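Local coordinates for alternansucrase (Leuconostoc mesenteroides, PDB 6HVG), which belongs to glycoside hydrolase family 70, with an alpha/beta barrel, a calcium site, an antiparallel beta domain and choline-binding-type repeats, at residues 964-967 against 971-974; 978-983 against 1005-1010; 953-956 against 960-963; 895-898 against 904-907; 865-870 against 924-929. All coordinates share one frame; numbering follows the deposited sequence.

All five contacts lie in the antiparallel beta domain that follows barrel strand 821-825 and precedes 1045-1047 in the chain, which is consistent with domain C of the family. Their centres are about 43 to 52 Å from the chain centre, and none includes a calcium ligand (Glu575, Asp581, Asn625, Asp1159). Interactions 1 and 2 (centres about 9 Å apart) share an apolar cluster of Leu964, Phe974, Phe980 and Trp1007; interaction 3, about 7 Å from interaction 2, extends it through Pro962. Strand 971-975 joins interaction 1 to interaction 5, where Phe974 O receives Ile928 N at 2.7 Å. Interaction 4 lies about 27 Å from interaction 5 (centres), within the chain loop that interaction 5 closes.

Interaction 1 (964-967 against 971-974); sequences LRTN and DLIF
Asn967 OD1 takes two backbone N-H groups: Asp971 N at 3.1 Å and, weakly, Gly970 N. They close the short turn in the antiparallel beta domain that carries the chain from strand 962-965 of the large sheet to strand 971-975, which pairs with strand 927-931. The bond from Asp971 is nearly straight at hydrogen (171°), yet Asp971 N stands above the carbonyl plane of the Asn967 side-chain amide. With CG of Asn967 placed between its own N and carbonyl carbon (chi1 71°), the amide folds back over the turn to meet it. A backbone bond from Asn967 N to Asp971 O (3.2 Å) runs beside it, and Thr966 CA-H also points at Asp971 O (CA to O 3.5 Å). Thr966 OG1 is engaged elsewhere, with the carbonyls of His936 and Gln939. Beyond the polar end the contact turns apolar. Leu964 and Leu972 run antiparallel alongside one another, Leu964 CG lying 4.0 Å from Leu972 CD2. The Phe974 ring, whose other partners include Trp1007, receives Leu964 over one face in a CH-pi contact: methyl CD2 sits 4.1 Å from the ring centroid, shifted toward the rim, with CE2 of Phe974 its nearest ring atom.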
loop_
_atom_site.group_PDB
_atom_site.type_symbol
_atom_site.label_atom_id
_atom_site.label_comp_id
_atom_site.label_asym_id
_atom_site.label_seq_id
_atom_site.Cartn_x
_atom_site.Cartn_y
_atom_site.Cartn_z
ATOM N N LEU A 964 -15.906 48.842 -3.562
ATOM C CA LEU A 964 -16.221 48.925 -4.956
ATOM C C LEU A 964 -17.734 48.827 -5.014
ATOM O O LEU A 964 -18.348 48.059 -4.250
ATOM C CB LEU A 964 -15.559 47.782 -5.711
ATOM C CG LEU A 964 -15.860 47.743 -7.224
ATOM C CD1 LEU A 964 -15.773 49.102 -7.904
ATOM C CD2 LEU A 964 -14.919 46.758 -7.907
ATOM N N ARG A 965 -18.354 49.620 -5.884
ATOM C CA ARG A 965 -19.810 49.679 -5.954
ATOM C C ARG A 965 -20.330 48.962 -7.196
ATOM O O ARG A 965 -19.767 49.103 -8.277
ATOM C CB ARG A 965 -20.300 51.119 -5.954
ATOM C CG ARG A 965 -21.801 51.227 -5.748
ATOM C CD ARG A 965 -22.251 52.692 -5.704
ATOM N NE ARG A 965 -21.928 53.276 -4.404
ATOM C CZ ARG A 965 -22.642 53.099 -3.281
ATOM N NH1 ARG A 965 -23.770 52.388 -3.278
ATOM N NH2 ARG A 965 -22.229 53.653 -2.139
ATOM N N THR A 966 -21.419 48.214 -7.026
ATOM C CA THR A 966 -22.070 47.487 -8.115
ATOM C C THR A 966 -22.906 48.447 -8.960
ATOM O O THR A 966 -23.337 49.489 -8.465
ATOM C CB THR A 966 -22.986 46.373 -7.576
ATOM O OG1 THR A 966 -23.983 46.930 -6.740
ATOM C CG2 THR A 966 -22.219 45.380 -6.747
ATOM N N ASN A 967 -23.153 48.082 -10.216
ATOM C CA ASN A 967 -23.962 48.908 -11.112
ATOM C C ASN A 967 -25.479 48.691 -10.967
ATOM O O ASN A 967 -25.940 48.094 -9.992
ATOM C CB ASN A 967 -23.515 48.662 -12.553
ATOM C CG ASN A 967 -23.903 47.292 -13.055
ATOM O OD1 ASN A 967 -24.840 46.664 -12.556
ATOM N ND2 ASN A 967 -23.173 46.813 -14.051
ATOM N N ASP A 971 -23.760 44.161 -11.082
ATOM C CA ASP A 971 -22.466 43.558 -11.387
ATOM C C ASP A 971 -21.311 44.406 -10.851
ATOM O O ASP A 971 -21.303 45.632 -10.986
ATOM C CB ASP A 971 -22.315 43.341 -12.907
ATOM C CG ASP A 971 -23.517 42.669 -13.525
ATOM O OD1 ASP A 971 -24.264 41.996 -12.781
ATOM O OD2 ASP A 971 -23.734 42.806 -14.744
ATOM N N LEU A 972 -20.333 43.724 -10.260
ATOM C CA LEU A 972 -19.072 44.348 -9.884
ATOM C C LEU A 972 -18.130 44.163 -11.053
ATOM O O LEU A 972 -17.781 43.022 -11.365
ATOM C CB LEU A 972 -18.446 43.655 -8.690
ATOM C CG LEU A 972 -19.040 43.888 -7.309
ATOM C CD1 LEU A 972 -18.213 43.107 -6.306
ATOM C CD2 LEU A 972 -19.049 45.367 -6.966
ATOM N N ILE A 973 -17.707 45.256 -11.699
ATOM C CA ILE A 973 -16.838 45.133 -12.878
ATOM C C ILE A 973 -15.366 45.312 -12.480
ATOM O O ILE A 973 -15.023 46.213 -11.721
ATOM C CB ILE A 973 -17.198 46.129 -13.999
ATOM C CG1 ILE A 973 -18.723 46.289 -14.155
ATOM C CG2 ILE A 973 -16.551 45.683 -15.310
ATOM C CD1 ILE A 973 -19.411 45.148 -14.857
ATOM N N PHE A 974 -14.503 44.449 -13.004
ATOM C CA PHE A 974 -13.078 44.499 -12.706
ATOM C C PHE A 974 -12.275 44.580 -13.998
ATOM O O PHE A 974 -12.644 43.975 -15.005
ATOM C CB PHE A 974 -12.630 43.255 -11.938
ATOM C CG PHE A 974 -13.195 43.146 -10.550
ATOM C CD1 PHE A 974 -14.451 42.606 -10.343
ATOM C CD2 PHE A 974 -12.459 43.577 -9.447
ATOM C CE1 PHE A 974 -14.965 42.492 -9.061
ATOM C CE2 PHE A 974 -12.966 43.466 -8.157
ATOM C CZ PHE A 974 -14.218 42.924 -7.962
#

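Interaction 2 (978-983 against 1005-1010); sequences NTFVKQ and GVWVPV
Phe980 and Trp1007 meet in an edge-to-face (T-shaped) aromatic pair inside the curled antiparallel sheet of the beta domain. Their strands, 977-982 and 1003-1009, are not neighbours in that sheet: 962-965 and 940-947 come between them, and the CA atoms of the two residues are 12.6 Å apart. The two rings make the only contact within 4.5 Å between the segments. Trp1007 presents the edge of its six-membered ring to the face of Phe980, with planes at 66° and centroids 5.3 Å apart. Its CH2 stands over the centre of the Phe980 ring, about 4.0 Å above the plane. On the opposite face of Phe980 lies CB of Asn978, two residues earlier on the same strand, which places the ring between that CB and the indole. Both aromatic side chains set CG anti to the carbonyl carbon (chi1 -60° for Phe980, -68° for Trp1007), a setting in which the two rings meet across the strands between them. Apolar packing adds Leu964 and Pro962 against Phe980, while Phe974 makes a second edge-to-face pair with Trp1007. Polar groups take their bonds elsewhere: Asn978 ND2 donates to His975 O and weakly to Tyr990 O, and Val981 O accepts from Thr963 OG1. Across the two segments the nearest carbons are Phe980 CZ and Trp1007 CZ2, 3.9 Å apart.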
loop_
_atom_site.group_PDB
_atom_site.type_symbol
_atom_site.label_atom_id
_atom_site.label_comp_id
_atom_site.label_asym_id
_atom_site.label_seq_id
_atom_site.Cartn_x
_atom_site.Cartn_y
_atom_site.Cartn_z
ATOM N N ASN A 978 -7.107 48.545 -11.523
ATOM C CA ASN A 978 -8.256 49.068 -10.787
ATOM C C ASN A 978 -7.830 50.146 -9.808
ATOM O O ASN A 978 -6.760 50.053 -9.191
ATOM C CB ASN A 978 -8.984 47.942 -10.026
ATOM C CG ASN A 978 -9.582 46.883 -10.943
ATOM O OD1 ASN A 978 -10.770 46.949 -11.314
ATOM N ND2 ASN A 978 -8.763 45.888 -11.315
ATOM N N THR A 979 -8.676 51.159 -9.670
ATOM C CA THR A 979 -8.475 52.180 -8.666
ATOM C C THR A 979 -9.684 52.145 -7.706
ATOM O O THR A 979 -10.778 52.596 -8.039
ATOM C CB THR A 979 -8.256 53.571 -9.308
ATOM O OG1 THR A 979 -9.469 54.037 -9.900
ATOM C CG2 THR A 979 -7.158 53.525 -10.397
ATOM N N PHE A 980 -9.475 51.551 -6.530
ATOM C CA PHE A 980 -10.537 51.379 -5.538
ATOM C C PHE A 980 -10.408 52.462 -4.508
ATOM O O PHE A 980 -9.287 52.922 -4.221
ATOM C CB PHE A 980 -10.405 50.052 -4.791
ATOM C CG PHE A 980 -10.468 48.837 -5.671
ATOM C CD1 PHE A 980 -11.499 48.670 -6.585
ATOM C CD2 PHE A 980 -9.513 47.844 -5.552
ATOM C CE1 PHE A 980 -11.557 47.543 -7.366
ATOM C CE2 PHE A 980 -9.565 46.718 -6.328
ATOM C CZ PHE A 980 -10.588 46.566 -7.240
ATOM N N VAL A 981 -11.529 52.853 -3.922
ATOM C CA VAL A 981 -11.474 53.827 -2.855
ATOM C C VAL A 981 -11.950 53.181 -1.565
ATOM O O VAL A 981 -12.946 52.490 -1.554
ATOM C CB VAL A 981 -12.258 55.141 -3.184
ATOM C CG1 VAL A 981 -11.973 55.598 -4.612
ATOM C CG2 VAL A 981 -13.762 54.982 -2.976
ATOM N N LYS A 982 -11.217 53.404 -0.483
ATOM C CA LYS A 982 -11.683 53.076 0.850
ATOM C C LYS A 982 -12.879 53.938 1.216
ATOM O O LYS A 982 -13.021 55.043 0.714
ATOM C CB LYS A 982 -10.578 53.334 1.855
ATOM C CG LYS A 982 -9.384 52.398 1.799
ATOM C CD LYS A 982 -8.597 52.434 3.102
ATOM C CE LYS A 982 -7.391 51.510 3.092
ATOM N NZ LYS A 982 -6.834 51.359 4.461
ATOM N N GLN A 983 -13.744 53.441 2.091
ATOM C CA GLN A 983 -14.975 54.163 2.402
ATOM C C GLN A 983 -14.703 55.547 3.004
ATOM O O GLN A 983 -15.377 56.524 2.666
ATOM C CB GLN A 983 -15.913 53.325 3.277
ATOM C CG GLN A 983 -15.394 52.896 4.640
ATOM C CD GLN A 983 -16.401 52.029 5.397
ATOM O OE1 GLN A 983 -17.363 51.534 4.817
ATOM N NE2 GLN A 983 -16.182 51.841 6.693
ATOM N N GLY A 1005 -9.771 36.639 -5.105
ATOM C CA GLY A 1005 -10.459 37.844 -4.611
ATOM C C GLY A 1005 -11.825 37.481 -4.039
ATOM O O GLY A 1005 -12.605 36.773 -4.681
ATOM N N VAL A 1006 -12.107 37.939 -2.825
ATOM C CA VAL A 1006 -13.400 37.736 -2.214
ATOM C C VAL A 1006 -13.971 39.077 -1.781
ATOM O O VAL A 1006 -13.281 39.880 -1.151
ATOM C CB VAL A 1006 -13.330 36.808 -0.994
ATOM C CG1 VAL A 1006 -14.739 36.502 -0.491
ATOM C CG2 VAL A 1006 -12.622 35.514 -1.354
ATOM N N TRP A 1007 -15.248 39.301 -2.105
ATOM C CA TRP A 1007 -15.907 40.562 -1.843
ATOM C C TRP A 1007 -17.219 40.345 -1.086
ATOM O O TRP A 1007 -17.983 39.394 -1.348
ATOM C CB TRP A 1007 -16.168 41.285 -3.155
ATOM C CG TRP A 1007 -14.909 41.747 -3.804
ATOM C CD1 TRP A 1007 -14.062 41.007 -4.536
ATOM C CD2 TRP A 1007 -14.373 43.063 -3.781
ATOM N NE1 TRP A 1007 -13.012 41.775 -4.977
ATOM C CE2 TRP A 1007 -13.185 43.046 -4.515
ATOM C CE3 TRP A 1007 -14.777 44.255 -3.194
ATOM C CZ2 TRP A 1007 -12.396 44.171 -4.683
ATOM C CZ3 TRP A 1007 -13.991 45.382 -3.366
ATOM C CH2 TRP A 1007 -12.819 45.332 -4.105
ATOM N N VAL A 1008 -17.484 41.239 -0.146
ATOM C CA VAL A 1008 -18.675 41.162 0.668
ATOM C C VAL A 1008 -19.355 42.529 0.691
ATOM O O VAL A 1008 -18.697 43.549 0.510
ATOM C CB VAL A 1008 -18.342 40.682 2.113
ATOM C CG1 VAL A 1008 -17.710 39.293 2.099
ATOM C CG2 VAL A 1008 -17.430 41.673 2.842
ATOM N N PRO A 1009 -20.671 42.554 0.942
ATOM C CA PRO A 1009 -21.336 43.833 1.045
ATOM C C PRO A 1009 -20.943 44.599 2.296
ATOM O O PRO A 1009 -20.881 43.999 3.374
ATOM C CB PRO A 1009 -22.836 43.475 1.101
ATOM C CG PRO A 1009 -22.947 42.011 1.089
ATOM C CD PRO A 1009 -21.586 41.415 1.119
ATOM N N VAL A 1010 -20.712 45.913 2.150
ATOM C CA VAL A 1010 -20.474 46.772 3.292
ATOM C C VAL A 1010 -21.762 46.957 4.041
ATOM O O VAL A 1010 -22.829 46.827 3.462
ATOM C CB VAL A 1010 -19.923 48.171 2.923
ATOM C CG1 VAL A 1010 -18.758 48.057 1.960
ATOM C CG2 VAL A 1010 -21.003 49.063 2.357
#

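Interaction 3 (953-956 against 960-963); sequences DVYD and KAPT
The Tyr955 ring lies with one face against the backbone and ring of the Ala961-Pro962 step. The contact lies in the antiparallel beta domain, where the loop between strands 952-954 and 962-965 turns back on itself; both strands pair with strand 940-947. The Tyr955 and Pro962 side chains stand roughly perpendicular. Pro962 CD stands over the face in a CH-pi contact, 4.0 Å from the ring centroid and only 16° off the ring normal. Ala961 CA makes a second, more slanted one on the same ring at 4.2 Å from its centroid, and Ala961 CB reaches back to Tyr955 CB at 3.5 Å. Tyr955 is thus covered from its CB almost to its hydroxyl, while its backbone O accepts a bond from Arg942 NH1. Toward the solvent the contact is ionic. Asp956 and Lys960 are both exposed, and their side chains cross at a slant; the lysine chain is bent at its third torsion (chi3 -73°), which turns its ammonium end to the aspartate. The salt bridge is single: Lys960 NZ meets Asp956 OD2 at 3.0 Å on the anti side of the oxygen, 28° out of the carboxylate plane.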
loop_
_atom_site.group_PDB
_atom_site.type_symbol
_atom_site.label_atom_id
_atom_site.label_comp_id
_atom_site.label_asym_id
_atom_site.label_seq_id
_atom_site.Cartn_x
_atom_site.Cartn_y
_atom_site.Cartn_z
ATOM N N ASP A 953 -3.804 39.592 1.373
ATOM C CA ASP A 953 -4.282 40.514 2.394
ATOM C C ASP A 953 -5.651 40.077 2.884
ATOM O O ASP A 953 -6.476 39.621 2.111
ATOM C CB ASP A 953 -4.378 41.941 1.851
ATOM C CG ASP A 953 -3.012 42.572 1.579
ATOM O OD1 ASP A 953 -2.032 42.261 2.291
ATOM O OD2 ASP A 953 -2.929 43.409 0.651
ATOM N N VAL A 954 -5.870 40.231 4.185
ATOM C CA VAL A 954 -7.138 39.901 4.841
ATOM C C VAL A 954 -7.707 41.166 5.501
ATOM O O VAL A 954 -7.012 41.852 6.254
ATOM C CB VAL A 954 -6.922 38.805 5.910
ATOM C CG1 VAL A 954 -8.175 38.602 6.744
ATOM C CG2 VAL A 954 -6.480 37.507 5.247
ATOM N N TYR A 955 -8.973 41.461 5.232
ATOM C CA TYR A 955 -9.609 42.674 5.759
ATOM C C TYR A 955 -10.680 42.292 6.768
ATOM O O TYR A 955 -11.679 41.658 6.411
ATOM C CB TYR A 955 -10.194 43.504 4.609
ATOM C CG TYR A 955 -9.148 43.910 3.593
ATOM C CD1 TYR A 955 -8.190 44.867 3.902
ATOM C CD2 TYR A 955 -9.092 43.314 2.339
ATOM C CE1 TYR A 955 -7.202 45.227 2.996
ATOM C CE2 TYR A 955 -8.098 43.655 1.427
ATOM C CZ TYR A 955 -7.166 44.619 1.762
ATOM O OH TYR A 955 -6.206 44.987 0.868
ATOM N N ASP A 956 -10.475 42.686 8.021
ATOM C CA ASP A 956 -11.307 42.193 9.139
ATOM C C ASP A 956 -12.640 42.918 9.263
ATOM O O ASP A 956 -13.591 42.361 9.819
ATOM C CB ASP A 956 -10.543 42.284 10.467
ATOM C CG ASP A 956 -9.141 41.685 10.378
ATOM O OD1 ASP A 956 -8.976 40.663 9.674
ATOM O OD2 ASP A 956 -8.198 42.247 10.976
ATOM N N LYS A 960 -11.331 49.093 6.984
ATOM C CA LYS A 960 -9.943 48.822 6.596
ATOM C C LYS A 960 -9.784 48.369 5.141
ATOM O O LYS A 960 -8.663 48.239 4.645
ATOM C CB LYS A 960 -9.314 47.810 7.562
ATOM C CG LYS A 960 -9.275 48.327 8.994
ATOM C CD LYS A 960 -8.542 47.418 9.958
ATOM C CE LYS A 960 -9.347 46.159 10.268
ATOM N NZ LYS A 960 -8.699 45.235 11.239
ATOM N N ALA A 961 -10.897 48.119 4.454
ATOM C CA ALA A 961 -10.865 47.507 3.120
ATOM C C ALA A 961 -11.275 48.453 1.996
ATOM O O ALA A 961 -12.069 49.369 2.209
ATOM C CB ALA A 961 -11.761 46.282 3.086
ATOM N N PRO A 962 -10.766 48.199 0.779
ATOM C CA PRO A 962 -11.195 48.914 -0.404
ATOM C C PRO A 962 -12.605 48.561 -0.758
ATOM O O PRO A 962 -12.986 47.408 -0.673
ATOM C CB PRO A 962 -10.284 48.401 -1.516
ATOM C CG PRO A 962 -9.523 47.275 -0.966
ATOM C CD PRO A 962 -9.666 47.265 0.511
ATOM N N THR A 963 -13.385 49.557 -1.150
ATOM C CA THR A 963 -14.764 49.358 -1.547
ATOM C C THR A 963 -14.846 49.413 -3.039
ATOM O O THR A 963 -13.992 49.953 -3.697
ATOM C CB THR A 963 -15.698 50.449 -0.984
ATOM O OG1 THR A 963 -15.284 51.714 -1.486
ATOM C CG2 THR A 963 -15.645 50.472 0.555
#

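Interaction 4 (895-898 against 904-907); sequences QTTT and DYKN
Tyr905 holds CG between its backbone N and carbonyl carbon (chi1 75°), which swings the ring toward Thr896, Thr897 and Thr898. Thr897 answers with OG1 anti to its own N (chi1 -157°), a setting that leaves OG1 on the side of the phenol. The two oxygens come within 3.3 Å, Thr897 OG1 donating a weak hydrogen bond to Tyr905 OH. Thr896 O is also close to the phenol oxygen, 3.5 Å from Tyr905 OH. At the other end of the ring the touch is apolar, Thr898 CG2 lying 3.7 Å from Tyr905 CD1. The threonines therefore share the length of one aromatic side chain, polar groups at its hydroxyl and a methyl near its root. Thr898 OG1 does not join in, since it is bonded to Ser902 O within the intervening loop. The threonine backbone is itself braced: Gln895 NE2 reaches Thr897 O at 3.0 Å with a fairly straight bond (166°), the donor standing above the carbonyl plane but the acceptor lying in the plane of the glutamine amide. Gln895 OE1 in turn receives Met891 N. Tyr905 is buried, with Ile890 and Ala935 also against it, and it sits on a helical turn, 904-906, that lacks the regular helical bonds. The whole contact closes part of the long loop between antiparallel strands 881-885 and 910-915 of the beta domain. Lys906 NZ and O tie that loop to Ala935 and Gln939 in the segment leading into strand 940-947, and Asn907 O accepts a bond from Gln1016 NE2 and also packs on Pro1009 at the end of strand 1003-1009.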
loop_
_atom_site.group_PDB
_atom_site.type_symbol
_atom_site.label_atom_id
_atom_site.label_comp_id
_atom_site.label_asym_id
_atom_site.label_seq_id
_atom_site.Cartn_x
_atom_site.Cartn_y
_atom_site.Cartn_z
ATOM N N GLN A 895 -33.657 37.476 -9.273
ATOM C CA GLN A 895 -34.580 37.703 -8.180
ATOM C C GLN A 895 -34.133 38.960 -7.431
ATOM O O GLN A 895 -32.955 39.105 -7.085
ATOM C CB GLN A 895 -34.677 36.471 -7.263
ATOM C CG GLN A 895 -35.795 36.577 -6.220
ATOM C CD GLN A 895 -35.816 35.444 -5.222
ATOM O OE1 GLN A 895 -35.442 34.324 -5.535
ATOM N NE2 GLN A 895 -36.268 35.728 -4.015
ATOM N N THR A 896 -35.091 39.859 -7.214
ATOM C CA THR A 896 -34.844 41.181 -6.646
ATOM C C THR A 896 -35.193 41.280 -5.173
ATOM O O THR A 896 -34.651 42.145 -4.469
ATOM C CB THR A 896 -35.668 42.254 -7.386
ATOM O OG1 THR A 896 -37.062 41.924 -7.327
ATOM C CG2 THR A 896 -35.238 42.349 -8.833
ATOM N N THR A 897 -36.086 40.421 -4.693
ATOM C CA THR A 897 -36.518 40.527 -3.310
ATOM C C THR A 897 -37.108 39.220 -2.827
ATOM O O THR A 897 -37.533 38.397 -3.617
ATOM C CB THR A 897 -37.537 41.690 -3.134
ATOM O OG1 THR A 897 -37.554 42.132 -1.759
ATOM C CG2 THR A 897 -38.965 41.281 -3.603
ATOM N N THR A 898 -37.153 39.061 -1.512
ATOM C CA THR A 898 -37.631 37.832 -0.891
ATOM C C THR A 898 -39.134 37.737 -1.013
ATOM O O THR A 898 -39.837 38.748 -1.163
ATOM C CB THR A 898 -37.257 37.767 0.604
ATOM O OG1 THR A 898 -37.627 38.991 1.242
ATOM C CG2 THR A 898 -35.787 37.574 0.751
ATOM N N ASP A 904 -33.079 40.622 5.474
ATOM C CA ASP A 904 -31.788 40.041 5.861
ATOM C C ASP A 904 -30.827 39.922 4.688
ATOM O O ASP A 904 -29.632 40.109 4.852
ATOM C CB ASP A 904 -31.973 38.655 6.489
ATOM C CG ASP A 904 -32.720 38.692 7.825
ATOM O OD1 ASP A 904 -33.478 39.651 8.071
ATOM O OD2 ASP A 904 -32.566 37.742 8.626
ATOM N N TYR A 905 -31.356 39.611 3.511
ATOM C CA TYR A 905 -30.542 39.408 2.310
ATOM C C TYR A 905 -29.637 40.560 1.887
ATOM O O TYR A 905 -28.567 40.316 1.311
ATOM C CB TYR A 905 -31.432 39.033 1.115
ATOM C CG TYR A 905 -32.229 40.170 0.500
ATOM C CD1 TYR A 905 -33.506 40.477 0.959
ATOM C CD2 TYR A 905 -31.720 40.913 -0.545
ATOM C CE1 TYR A 905 -34.256 41.495 0.400
ATOM C CE2 TYR A 905 -32.464 41.940 -1.119
ATOM C CZ TYR A 905 -33.734 42.229 -0.642
ATOM O OH TYR A 905 -34.491 43.240 -1.201
ATOM N N LYS A 906 -30.064 41.798 2.127
ATOM C CA LYS A 906 -29.381 42.960 1.550
ATOM C C LYS A 906 -27.908 43.068 1.953
ATOM O O LYS A 906 -27.065 43.430 1.124
ATOM C CB LYS A 906 -30.134 44.275 1.846
ATOM C CG LYS A 906 -30.917 44.833 0.651
ATOM C CD LYS A 906 -30.000 45.598 -0.311
ATOM C CE LYS A 906 -30.720 46.442 -1.361
ATOM N NZ LYS A 906 -31.294 45.658 -2.488
ATOM N N ASN A 907 -27.592 42.744 3.207
ATOM C CA ASN A 907 -26.211 42.803 3.677
ATOM C C ASN A 907 -25.505 41.458 3.719
ATOM O O ASN A 907 -24.429 41.333 4.303
ATOM C CB ASN A 907 -26.178 43.511 5.025
ATOM C CG ASN A 907 -26.732 44.924 4.935
ATOM O OD1 ASN A 907 -27.779 45.223 5.514
ATOM N ND2 ASN A 907 -26.065 45.784 4.167
#

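Interaction 5 (865-870 against 924-929); sequences ATDSSG and NDKTIT
Asp867 and Lys926 approach from opposite directions to form a salt bridge at the surface. The close part is this one pair: the ammonium NZ of Lys926 lies 3.4 Å from Asp867 OD1 in a bond that is long and weak. The other oxygen is little farther away, with Lys926 NZ 3.6 Å from Asp867 OD2, and CE of the lysine also lies beside the carboxylate. Asp867 OD2 has a firmer partner in Thr878 N, which helps fix the carboxylate. CG of Asp867 is anti to the backbone N (chi1 -175°), which carries the carboxylate out from the turn toward the lysine. Lys926 bends at its second torsion (chi2 61°) and is otherwise extended, its long chain bringing the ammonium group across to the aspartate. The two segments lie in the antiparallel beta domain, at the end of strand 862-866 and near the start of strand 927-931, which pairs with strand 971-975. Asp867 is the centre of an inverse gamma turn, where Ser868 N reaches Thr866 O at 2.8 Å in a weak bond. Apart from this pair the segments barely meet. Ile928, buried, has a side chain that comes no nearer than 5.0 Å to segment 865-870 and packs on Leu880. Asn924 and Asp925 lie exposed on the solvent side, and the Asp925 side chain is not modelled beyond CB.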
loop_
_atom_site.group_PDB
_atom_site.type_symbol
_atom_site.label_atom_id
_atom_site.label_comp_id
_atom_site.label_asym_id
_atom_site.label_seq_id
_atom_site.Cartn_x
_atom_site.Cartn_y
_atom_site.Cartn_z
ATOM N N ALA A 865 -19.487 30.310 -12.644
ATOM C CA ALA A 865 -19.168 30.512 -14.053
ATOM C C ALA A 865 -17.659 30.652 -14.183
ATOM O O ALA A 865 -16.950 30.758 -13.188
ATOM C CB ALA A 865 -19.855 31.756 -14.585
ATOM N N THR A 866 -17.174 30.606 -15.413
ATOM C CA THR A 866 -15.751 30.778 -15.692
ATOM C C THR A 866 -15.588 31.527 -16.981
ATOM O O THR A 866 -16.412 31.387 -17.897
ATOM C CB THR A 866 -14.971 29.440 -15.842
ATOM O OG1 THR A 866 -15.575 28.617 -16.844
ATOM C CG2 THR A 866 -14.887 28.659 -14.514
ATOM N N ASP A 867 -14.525 32.317 -17.052
ATOM C CA ASP A 867 -14.176 32.974 -18.286
ATOM C C ASP A 867 -13.498 31.937 -19.168
ATOM O O ASP A 867 -12.321 32.048 -19.475
ATOM C CB ASP A 867 -13.260 34.159 -18.013
ATOM C CG ASP A 867 -12.958 34.961 -19.264
ATOM O OD1 ASP A 867 -13.800 34.985 -20.199
ATOM O OD2 ASP A 867 -11.847 35.522 -19.315
ATOM N N SER A 868 -14.260 30.910 -19.548
ATOM C CA SER A 868 -13.728 29.756 -20.243
ATOM C C SER A 868 -14.861 28.878 -20.761
ATOM O O SER A 868 -15.957 28.863 -20.206
ATOM C CB SER A 868 -12.849 28.949 -19.295
ATOM O OG SER A 868 -12.430 27.756 -19.913
ATOM N N SER A 869 -14.593 28.151 -21.838
ATOM C CA SER A 869 -15.592 27.309 -22.490
ATOM C C SER A 869 -15.166 25.845 -22.596
ATOM O O SER A 869 -15.927 25.022 -23.106
ATOM C CB SER A 869 -15.855 27.859 -23.894
ATOM O OG SER A 869 -16.906 27.162 -24.544
ATOM N N GLY A 870 -13.975 25.504 -22.096
ATOM C CA GLY A 870 -13.474 24.122 -22.191
ATOM C C GLY A 870 -12.017 23.975 -21.799
ATOM O O GLY A 870 -11.485 24.790 -21.055
ATOM N N ASN A 924 -5.445 44.534 -21.858
ATOM C CA ASN A 924 -5.854 45.875 -21.448
ATOM C C ASN A 924 -7.367 46.099 -21.587
ATOM O O ASN A 924 -7.987 46.753 -20.744
ATOM C CB ASN A 924 -5.074 46.917 -22.252
ATOM C CG ASN A 924 -3.588 46.871 -21.963
ATOM O OD1 ASN A 924 -3.165 47.065 -20.826
ATOM N ND2 ASN A 924 -2.788 46.600 -22.984
ATOM N N ASP A 925 -7.954 45.539 -22.642
ATOM C CA ASP A 925 -9.408 45.644 -22.888
ATOM C C ASP A 925 -10.292 44.874 -21.872
ATOM O O ASP A 925 -11.399 45.319 -21.530
ATOM C CB ASP A 925 -9.730 45.155 -24.309
ATOM N N LYS A 926 -9.780 43.740 -21.387
ATOM C CA LYS A 926 -10.567 42.741 -20.640
ATOM C C LYS A 926 -11.192 43.222 -19.334
ATOM O O LYS A 926 -10.552 43.912 -18.540
ATOM C CB LYS A 926 -9.714 41.510 -20.328
ATOM C CG LYS A 926 -10.520 40.321 -19.814
ATOM C CD LYS A 926 -11.549 39.831 -20.812
ATOM C CE LYS A 926 -12.153 38.488 -20.413
ATOM N NZ LYS A 926 -13.138 38.065 -21.447
ATOM N N THR A 927 -12.445 42.820 -19.126
ATOM C CA THR A 927 -13.183 43.086 -17.899
ATOM C C THR A 927 -13.683 41.781 -17.307
ATOM O O THR A 927 -14.214 40.925 -18.018
ATOM C CB THR A 927 -14.408 43.966 -18.164
ATOM O OG1 THR A 927 -15.366 43.230 -18.925
ATOM C CG2 THR A 927 -13.986 45.187 -18.931
ATOM N N ILE A 928 -13.525 41.631 -15.999
ATOM C CA ILE A 928 -14.006 40.434 -15.308
ATOM C C ILE A 928 -15.116 40.792 -14.331
ATOM O O ILE A 928 -14.987 41.715 -13.540
ATOM C CB ILE A 928 -12.845 39.691 -14.626
ATOM C CG1 ILE A 928 -12.067 38.931 -15.693
ATOM C CG2 ILE A 928 -13.350 38.711 -13.580
ATOM C CD1 ILE A 928 -10.805 38.303 -15.174
ATOM N N THR A 929 -16.214 40.039 -14.397
ATOM C CA THR A 929 -17.440 40.413 -13.694
ATOM C C THR A 929 -17.978 39.382 -12.698
ATOM O O THR A 929 -18.038 38.183 -12.968
ATOM C CB THR A 929 -18.567 40.722 -14.689
ATOM O OG1 THR A 929 -18.095 41.650 -15.667
ATOM C CG2 THR A 929 -19.731 41.327 -13.966
#